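Long-range contacts in hypothetical UPF0271 protein TTHB195 (Thermus thermophilus, PDB 2DFA), which probably catalyses the ATP-dependent cleavage of 5-oxoproline to L-glutamate as subunit A of a three-part 5-oxoprolinase complex: residues A[4-9]-A[217-222]; A[127-132]-A[154-159]; A[142-147]-A[163-168]. All blocks are in the same frame, centred on the assembly; numbering follows the deposited sequence.

Contact 1: A[4-9]-A[217-222]; sequences DLNADA and ADTLCI
Asp4 to Ala7 run beside Thr219 to Ile222 as neighbouring parallel strands of a curled sheet, consistent with the distorted beta/alpha barrel of the clan to which the LamB/PxpA family belongs. The strand axes are 4.5 Å apart and inclined at 31°. Three backbone bonds step between the strands: Leu220 N to Asp4 O, Asn6 N to Leu220 O and Ile222 N to Asn6 O; a longer one, Asp4 N to Asp218 O, precedes them.

On one face the leucine and isoleucine branches mesh. Leu5 spreads its methyls to two neighbours: CD2 meets Leu220 CD1 at 3.8 Å, while CD1 presses against CG1 and CD1 of Ile222, only 3.3 Å from CG1, a tight fit. Helices 189-201 and 229-241 cover this greasy face.

The other face is polar. Asn6 crosses Thr219 at about a right angle, and Asp4 lies alongside the threonine. Asn32 and Lys109 bond the amide oxygen of Asn6. With OG1 anti to its backbone N (chi1 -177°), Thr219 puts one hydroxyl between both partners: it donates to the anti lone pair of Asp4 OD1 at 2.6 Å and accepts from Asn6 ND2 at 2.8 Å, within the amide plane.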
loop_
_atom_site.group_PDB
_atom_site.type_symbol
_atom_site.label_atom_id
_atom_site.label_comp_id
_atom_site.label_asym_id
_atom_site.label_seq_id
_atom_site.Cartn_x
_atom_site.Cartn_y
_atom_site.Cartn_z
ATOM N N ASP A 4 -13.625 -10.851 -31.554
ATOM C CA ASP A 4 -12.834 -11.159 -30.379
ATOM C C ASP A 4 -13.708 -11.102 -29.131
ATOM O O ASP A 4 -14.571 -10.235 -29.000
ATOM C CB ASP A 4 -11.668 -10.168 -30.255
ATOM C CG ASP A 4 -10.910 -10.317 -28.945
ATOM O OD1 ASP A 4 -11.346 -9.733 -27.928
ATOM O OD2 ASP A 4 -9.887 -11.029 -28.929
ATOM N N LEU A 5 -13.495 -12.055 -28.235
ATOM C CA LEU A 5 -14.217 -12.116 -26.974
ATOM C C LEU A 5 -13.182 -11.808 -25.902
ATOM O O LEU A 5 -12.191 -12.527 -25.775
ATOM C CB LEU A 5 -14.790 -13.518 -26.751
ATOM C CG LEU A 5 -16.298 -13.704 -26.955
ATOM C CD1 LEU A 5 -17.050 -13.037 -25.813
ATOM C CD2 LEU A 5 -16.716 -13.121 -28.292
ATOM N N ASN A 6 -13.400 -10.740 -25.136
ATOM C CA ASN A 6 -12.446 -10.376 -24.099
ATOM C C ASN A 6 -13.067 -10.347 -22.707
ATOM O O ASN A 6 -14.264 -10.105 -22.541
ATOM C CB ASN A 6 -11.808 -9.016 -24.415
ATOM C CG ASN A 6 -12.638 -7.841 -23.922
ATOM O OD1 ASN A 6 -12.650 -7.532 -22.728
ATOM N ND2 ASN A 6 -13.340 -7.185 -24.840
ATOM N N ALA A 7 -12.240 -10.616 -21.705
ATOM C CA ALA A 7 -12.690 -10.608 -20.322
ATOM C C ALA A 7 -11.529 -10.174 -19.437
ATOM O O ALA A 7 -10.360 -10.385 -19.778
ATOM C CB ALA A 7 -13.165 -11.994 -19.916
ATOM N N ASP A 8 -11.849 -9.557 -18.306
ATOM C CA ASP A 8 -10.810 -9.129 -17.385
ATOM C C ASP A 8 -10.324 -10.372 -16.665
ATOM O O ASP A 8 -11.080 -11.339 -16.508
ATOM C CB ASP A 8 -11.356 -8.120 -16.368
ATOM C CG ASP A 8 -12.002 -6.920 -17.027
ATOM O OD1 ASP A 8 -11.495 -6.460 -18.073
ATOM O OD2 ASP A 8 -13.013 -6.424 -16.485
ATOM N N ALA A 9 -9.068 -10.350 -16.228
ATOM C CA ALA A 9 -8.486 -11.485 -15.525
ATOM C C ALA A 9 -7.233 -11.072 -14.758
ATOM O O ALA A 9 -6.782 -9.930 -14.862
ATOM C CB ALA A 9 -8.140 -12.586 -16.514
ATOM N N ALA A 217 -18.788 -4.131 -33.325
ATOM C CA ALA A 217 -18.058 -4.846 -32.294
ATOM C C ALA A 217 -16.793 -5.548 -32.770
ATOM O O ALA A 217 -16.857 -6.654 -33.308
ATOM C CB ALA A 217 -18.986 -5.854 -31.633
ATOM N N ASP A 218 -15.643 -4.907 -32.578
ATOM C CA ASP A 218 -14.379 -5.531 -32.951
ATOM C C ASP A 218 -14.135 -6.561 -31.855
ATOM O O ASP A 218 -13.574 -7.633 -32.088
ATOM C CB ASP A 218 -13.237 -4.509 -32.974
ATOM C CG ASP A 218 -13.388 -3.487 -34.086
ATOM O OD1 ASP A 218 -13.865 -3.863 -35.180
ATOM O OD2 ASP A 218 -13.013 -2.312 -33.878
ATOM N N THR A 219 -14.584 -6.225 -30.650
ATOM C CA THR A 219 -14.437 -7.115 -29.510
ATOM C C THR A 219 -15.670 -7.016 -28.615
ATOM O O THR A 219 -16.294 -5.961 -28.516
ATOM C CB THR A 219 -13.161 -6.772 -28.687
ATOM O OG1 THR A 219 -13.014 -7.711 -27.615
ATOM C CG2 THR A 219 -13.254 -5.365 -28.116
ATOM N N LEU A 220 -16.021 -8.130 -27.984
ATOM C CA LEU A 220 -17.167 -8.196 -27.086
ATOM C C LEU A 220 -16.671 -8.418 -25.659
ATOM O O LEU A 220 -15.970 -9.393 -25.389
ATOM C CB LEU A 220 -18.082 -9.356 -27.480
ATOM C CG LEU A 220 -18.736 -9.310 -28.866
ATOM C CD1 LEU A 220 -19.492 -10.611 -29.113
ATOM C CD2 LEU A 220 -19.673 -8.118 -28.952
ATOM N N CYS A 221 -17.046 -7.525 -24.747
ATOM C CA CYS A 221 -16.623 -7.645 -23.355
ATOM C C CYS A 221 -17.538 -8.544 -22.536
ATOM O O CYS A 221 -18.759 -8.449 -22.625
ATOM C CB CYS A 221 -16.561 -6.269 -22.691
ATOM S SG CYS A 221 -16.126 -6.319 -20.925
ATOM N N ILE A 222 -16.931 -9.413 -21.734
ATOM C CA ILE A 222 -17.671 -10.327 -20.872
ATOM C C ILE A 222 -17.306 -10.043 -19.417
ATOM O O ILE A 222 -16.129 -9.894 -19.088
ATOM C CB ILE A 222 -17.323 -11.796 -21.174
ATOM C CG1 ILE A 222 -17.551 -12.095 -22.658
ATOM C CG2 ILE A 222 -18.162 -12.718 -20.300
ATOM C CD1 ILE A 222 -18.946 -11.756 -23.153
#

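Contact 2: A[127-132]-A[154-159]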
loop_
_atom_site.group_PDB
_atom_site.type_symbol
_atom_site.label_atom_id
_atom_site.label_comp_id
_atom_site.label_asym_id
_atom_site.label_seq_id
_atom_site.Cartn_x
_atom_site.Cartn_y
_atom_site.Cartn_z
ATOM N N ALA A 127 -3.935 11.395 -21.999
ATOM C CA ALA A 127 -2.813 10.886 -21.210
ATOM C C ALA A 127 -2.646 9.378 -21.387
ATOM O O ALA A 127 -1.532 8.883 -21.512
ATOM C CB ALA A 127 -3.005 11.222 -19.724
ATOM N N ILE A 128 -3.756 8.650 -21.394
ATOM C CA ILE A 128 -3.698 7.206 -21.567
ATOM C C ILE A 128 -3.150 6.889 -22.954
ATOM O O ILE A 128 -2.240 6.067 -23.114
ATOM C CB ILE A 128 -5.097 6.575 -21.437
ATOM C CG1 ILE A 128 -5.617 6.756 -20.010
ATOM C CG2 ILE A 128 -5.035 5.087 -21.814
ATOM C CD1 ILE A 128 -7.041 6.276 -19.811
ATOM N N ALA A 129 -3.709 7.560 -23.955
ATOM C CA ALA A 129 -3.298 7.365 -25.335
ATOM C C ALA A 129 -1.807 7.628 -25.531
ATOM O O ALA A 129 -1.117 6.836 -26.172
ATOM C CB ALA A 129 -4.125 8.270 -26.249
ATOM N N LEU A 130 -1.302 8.730 -24.982
ATOM C CA LEU A 130 0.116 9.047 -25.127
ATOM C C LEU A 130 1.025 8.057 -24.405
ATOM O O LEU A 130 2.108 7.741 -24.891
ATOM C CB LEU A 130 0.398 10.477 -24.657
ATOM C CG LEU A 130 -0.247 11.539 -25.564
ATOM C CD1 LEU A 130 0.154 12.937 -25.099
ATOM C CD2 LEU A 130 0.187 11.308 -27.016
ATOM N N ALA A 131 0.589 7.563 -23.248
ATOM C CA ALA A 131 1.381 6.581 -22.505
ATOM C C ALA A 131 1.523 5.326 -23.355
ATOM O O ALA A 131 2.622 4.790 -23.511
ATOM C CB ALA A 131 0.699 6.230 -21.175
ATOM N N VAL A 132 0.406 4.856 -23.896
ATOM C CA VAL A 132 0.414 3.664 -24.745
ATOM C C VAL A 132 1.283 3.897 -25.978
ATOM O O VAL A 132 2.076 3.035 -26.358
ATOM C CB VAL A 132 -1.010 3.300 -25.213
ATOM C CG1 VAL A 132 -0.955 2.188 -26.272
ATOM C CG2 VAL A 132 -1.844 2.850 -24.021
ATOM N N ARG A 154 -7.655 8.378 -31.422
ATOM C CA ARG A 154 -7.430 8.557 -32.855
ATOM C C ARG A 154 -6.543 9.769 -33.109
ATOM O O ARG A 154 -5.650 9.729 -33.956
ATOM C CB ARG A 154 -8.763 8.717 -33.595
ATOM C CG ARG A 154 -9.620 7.450 -33.617
ATOM C CD ARG A 154 -10.918 7.676 -34.381
ATOM N NE ARG A 154 -11.765 6.485 -34.431
ATOM C CZ ARG A 154 -11.499 5.401 -35.156
ATOM N NH1 ARG A 154 -10.404 5.343 -35.902
ATOM N NH2 ARG A 154 -12.336 4.374 -35.139
ATOM N N LYS A 155 -6.782 10.847 -32.369
ATOM C CA LYS A 155 -5.979 12.053 -32.530
ATOM C C LYS A 155 -4.520 11.770 -32.186
ATOM O O LYS A 155 -3.614 12.393 -32.743
ATOM C CB LYS A 155 -6.526 13.183 -31.644
ATOM C CG LYS A 155 -7.802 13.831 -32.184
ATOM C CD LYS A 155 -8.469 14.764 -31.169
ATOM C CE LYS A 155 -7.599 15.960 -30.805
ATOM N NZ LYS A 155 -8.257 16.811 -29.765
ATOM N N ALA A 156 -4.296 10.825 -31.272
ATOM C CA ALA A 156 -2.942 10.463 -30.857
ATOM C C ALA A 156 -2.237 9.630 -31.922
ATOM O O ALA A 156 -1.024 9.438 -31.866
ATOM C CB ALA A 156 -2.980 9.691 -29.533
ATOM N N GLY A 157 -3.004 9.130 -32.883
ATOM C CA GLY A 157 -2.426 8.333 -33.949
ATOM C C GLY A 157 -2.378 6.849 -33.640
ATOM O O GLY A 157 -1.683 6.096 -34.321
ATOM N N LEU A 158 -3.104 6.424 -32.610
ATOM C CA LEU A 158 -3.128 5.011 -32.232
ATOM C C LEU A 158 -4.196 4.238 -32.978
ATOM O O LEU A 158 -5.203 4.803 -33.391
ATOM C CB LEU A 158 -3.415 4.845 -30.736
ATOM C CG LEU A 158 -2.389 5.288 -29.697
ATOM C CD1 LEU A 158 -2.943 5.009 -28.303
ATOM C CD2 LEU A 158 -1.089 4.544 -29.904
ATOM N N ARG A 159 -3.967 2.938 -33.144
ATOM C CA ARG A 159 -4.957 2.077 -33.773
ATOM C C ARG A 159 -5.999 1.870 -32.680
ATOM O O ARG A 159 -5.644 1.601 -31.527
ATOM C CB ARG A 159 -4.349 0.729 -34.144
ATOM C CG ARG A 159 -5.386 -0.328 -34.480
ATOM C CD ARG A 159 -4.743 -1.694 -34.649
ATOM N NE ARG A 159 -5.746 -2.749 -34.742
ATOM C CZ ARG A 159 -5.490 -4.038 -34.545
ATOM N NH1 ARG A 159 -4.260 -4.432 -34.248
ATOM N NH2 ARG A 159 -6.468 -4.931 -34.628
#
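The peptide group that follows Ala129 is the flat group met here, and Leu158 touches it at its oxygen end instead of lying over its face. CD1 of Leu158 comes within 3.3 Å of Ala129 O and 3.8 Å of Ala129 CA, so a single methyl is set against the helix backbone.

The same methyl is shared by two side chains of helix 122-135. Ala129 CB lies 4.0 Å from Leu158 CD1, and Val132, one turn further on, brings its CG1 to the same distance, its side chain running obliquely past the leucine. The reach of Leu158 follows from its second torsion: at chi2 180° CD1 stands anti to CA, at the far end of an extended chain. Beside it, Ala156 and Ala129 meet methyl to methyl at 3.8 Å, and the small side chains let the two backbones come close, with 6.3 Å between their CA atoms. Leu130 adds a looser touch from CD2 to Ala156 CB. The side-chain contacts are all apolar, although the leucine methyl also rests against a backbone oxygen and Ala156 O is bonded by Lys133, the residue after Val132. Val132 also packs on Val108 and Leu139, which continue the greasy patch.

Gly157, with phi 90°, turns the chain out of helix 148-155 and allows Leu158 to swing back toward the neighbouring helix before strand 160-164 begins. Positive phi at this glycine, with two bonds back into the last helical turn, is the mark of a Schellman motif, here closing the helix of a beta-alpha-beta unit.

Contact 3: A[142-147]-A[163-168]; sequences VVLPGT and EAFPER
Leu144 brings its CD2 methyl to the rim of the Phe165 ring, near the ring plane, where it lies 3.2 Å from CE1; the two side chains cross at about a right angle. This is an edge contact, since the methyl does not sit over the ring. The first torsion of Leu144, which places CG, is away from the staggered values (chi1 -108°). Tyr115 of helix 112-120 touches both side chains, and Cys221 packs on the phenylalanine. An alanine in place of Phe165 would probably leave Leu144 CD2 without its neighbour and open a gap beside Tyr115 and Cys221.

Behind this pair the strands 141-143 and 160-164 part company. Glu163 N donates to Val143 O at 3.1 Å, a bond of 158° at the hydrogen. In regular parallel pairing the carbonyl of Glu163 would next receive the amide of residue 145, but that residue is a proline; its CD stands 3.3 Å from Glu163 O instead. Pro145 also opens the bend of a type II turn from Leu144 to Thr147, in which Gly146 takes the positive phi. Thr147 OG1 bonds Leu144 O at 2.7 Å and caps Glu150 N at the start of helix 148-155, so the turn leads directly into the helix of this beta-alpha-beta unit.

Further back along the strand, Val142 CG1 packs 3.8 Å from Glu163 CB, obliquely across the acid. The Glu163 chain is extended, with CG anti to the backbone N (chi1 175°), and its OE2 reaches Lys109 in a salt bridge and Asn6 ND2 in a hydrogen bond. The glutamate therefore has an apolar neighbour along its stem and two polar partners at OE2, which is consistent with a carboxylate of limited freedom to turn.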
loop_
_atom_site.group_PDB
_atom_site.type_symbol
_atom_site.label_atom_id
_atom_site.label_comp_id
_atom_site.label_asym_id
_atom_site.label_seq_id
_atom_site.Cartn_x
_atom_site.Cartn_y
_atom_site.Cartn_z
ATOM N N VAL A 142 -8.240 -0.380 -26.788
ATOM C CA VAL A 142 -9.650 -0.756 -26.787
ATOM C C VAL A 142 -10.432 0.424 -26.222
ATOM O O VAL A 142 -10.119 0.925 -25.140
ATOM C CB VAL A 142 -9.885 -2.012 -25.912
ATOM C CG1 VAL A 142 -11.374 -2.335 -25.825
ATOM C CG2 VAL A 142 -9.123 -3.185 -26.498
ATOM N N VAL A 143 -11.448 0.869 -26.954
ATOM C CA VAL A 143 -12.236 2.014 -26.515
ATOM C C VAL A 143 -13.734 1.822 -26.688
ATOM O O VAL A 143 -14.188 0.880 -27.340
ATOM C CB VAL A 143 -11.851 3.288 -27.300
ATOM C CG1 VAL A 143 -10.345 3.438 -27.362
ATOM C CG2 VAL A 143 -12.433 3.228 -28.704
ATOM N N LEU A 144 -14.494 2.732 -26.087
ATOM C CA LEU A 144 -15.946 2.722 -26.204
ATOM C C LEU A 144 -16.245 3.636 -27.381
ATOM O O LEU A 144 -15.856 4.803 -27.382
ATOM C CB LEU A 144 -16.606 3.279 -24.942
ATOM C CG LEU A 144 -17.304 2.264 -24.036
ATOM C CD1 LEU A 144 -18.020 2.998 -22.908
ATOM C CD2 LEU A 144 -18.301 1.454 -24.850
ATOM N N PRO A 145 -16.933 3.114 -28.405
ATOM C CA PRO A 145 -17.260 3.929 -29.579
ATOM C C PRO A 145 -18.137 5.141 -29.268
ATOM O O PRO A 145 -19.005 5.087 -28.394
ATOM C CB PRO A 145 -17.942 2.926 -30.511
ATOM C CG PRO A 145 -18.598 1.974 -29.548
ATOM C CD PRO A 145 -17.517 1.766 -28.517
ATOM N N GLY A 146 -17.886 6.234 -29.983
ATOM C CA GLY A 146 -18.659 7.451 -29.800
ATOM C C GLY A 146 -18.296 8.303 -28.598
ATOM O O GLY A 146 -19.053 9.198 -28.223
ATOM N N THR A 147 -17.142 8.042 -27.993
ATOM C CA THR A 147 -16.710 8.801 -26.821
ATOM C C THR A 147 -15.504 9.691 -27.118
ATOM O O THR A 147 -14.832 9.522 -28.134
ATOM C CB THR A 147 -16.329 7.852 -25.657
ATOM O OG1 THR A 147 -15.196 7.063 -26.035
ATOM C CG2 THR A 147 -17.484 6.921 -25.325
ATOM N N GLU A 163 -15.154 -1.690 -28.738
ATOM C CA GLU A 163 -15.731 -2.666 -27.827
ATOM C C GLU A 163 -17.243 -2.532 -27.690
ATOM O O GLU A 163 -17.786 -1.427 -27.684
ATOM C CB GLU A 163 -15.066 -2.524 -26.456
ATOM C CG GLU A 163 -15.644 -3.398 -25.371
ATOM C CD GLU A 163 -14.795 -3.377 -24.112
ATOM O OE1 GLU A 163 -14.514 -2.274 -23.593
ATOM O OE2 GLU A 163 -14.411 -4.469 -23.642
ATOM N N ALA A 164 -17.916 -3.674 -27.588
ATOM C CA ALA A 164 -19.366 -3.716 -27.426
ATOM C C ALA A 164 -19.644 -4.601 -26.218
ATOM O O ALA A 164 -18.841 -5.478 -25.884
ATOM C CB ALA A 164 -20.032 -4.295 -28.681
ATOM N N PHE A 165 -20.783 -4.379 -25.570
ATOM C CA PHE A 165 -21.133 -5.140 -24.378
ATOM C C PHE A 165 -22.454 -5.885 -24.488
ATOM O O PHE A 165 -23.516 -5.317 -24.247
ATOM C CB PHE A 165 -21.187 -4.205 -23.166
ATOM C CG PHE A 165 -19.943 -3.386 -22.979
ATOM C CD1 PHE A 165 -19.683 -2.294 -23.803
ATOM C CD2 PHE A 165 -19.018 -3.718 -21.993
ATOM C CE1 PHE A 165 -18.519 -1.546 -23.647
ATOM C CE2 PHE A 165 -17.852 -2.977 -21.830
ATOM C CZ PHE A 165 -17.603 -1.887 -22.661
ATOM N N PRO A 166 -22.403 -7.178 -24.839
ATOM C CA PRO A 166 -23.634 -7.964 -24.962
ATOM C C PRO A 166 -24.420 -8.080 -23.654
ATOM O O PRO A 166 -25.610 -8.391 -23.669
ATOM C CB PRO A 166 -23.132 -9.316 -25.474
ATOM C CG PRO A 166 -21.729 -9.390 -24.944
ATOM C CD PRO A 166 -21.221 -7.990 -25.176
ATOM N N GLU A 167 -23.765 -7.811 -22.529
ATOM C CA GLU A 167 -24.428 -7.903 -21.228
ATOM C C GLU A 167 -25.005 -6.588 -20.720
ATOM O O GLU A 167 -25.635 -6.554 -19.660
ATOM C CB GLU A 167 -23.460 -8.446 -20.179
ATOM C CG GLU A 167 -22.928 -9.835 -20.468
ATOM C CD GLU A 167 -21.993 -10.322 -19.375
ATOM O OE1 GLU A 167 -22.480 -10.629 -18.266
ATOM O OE2 GLU A 167 -20.771 -10.384 -19.622
ATOM N N ARG A 168 -24.789 -5.506 -21.460
ATOM C CA ARG A 168 -25.291 -4.200 -21.046
ATOM C C ARG A 168 -26.322 -3.665 -22.026
ATOM O O ARG A 168 -26.185 -3.844 -23.235
ATOM C CB ARG A 168 -24.134 -3.202 -20.931
ATOM C CG ARG A 168 -23.143 -3.535 -19.828
ATOM C CD ARG A 168 -23.803 -3.428 -18.457
ATOM N NE ARG A 168 -24.253 -2.066 -18.178
ATOM C CZ ARG A 168 -23.437 -1.029 -18.014
ATOM N NH1 ARG A 168 -22.123 -1.194 -18.096
ATOM N NH2 ARG A 168 -23.935 0.177 -17.775
#

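All three contacts are buried, but they differ in depth. Contacts 1 and 3 have their centres about 6 and 9 Å from the centre of the chain and belong to one curled sheet, in which strand 160-164 pairs with strand 219-222: Cys221 N lies 2.9 Å from Ala164 O, probably as a hydrogen bond. Contact 2, its centre about 16 Å from that of the chain, joins helix 122-135 to the turn that ends helix 148-155. Contacts 1 and 3 combine strand bonds, polar groups and apolar packing, whereas contact 2 has side-chain packing and no bond between its segments. Contacts 2 and 3 share helix 148-155, one at its end, the other just before its start.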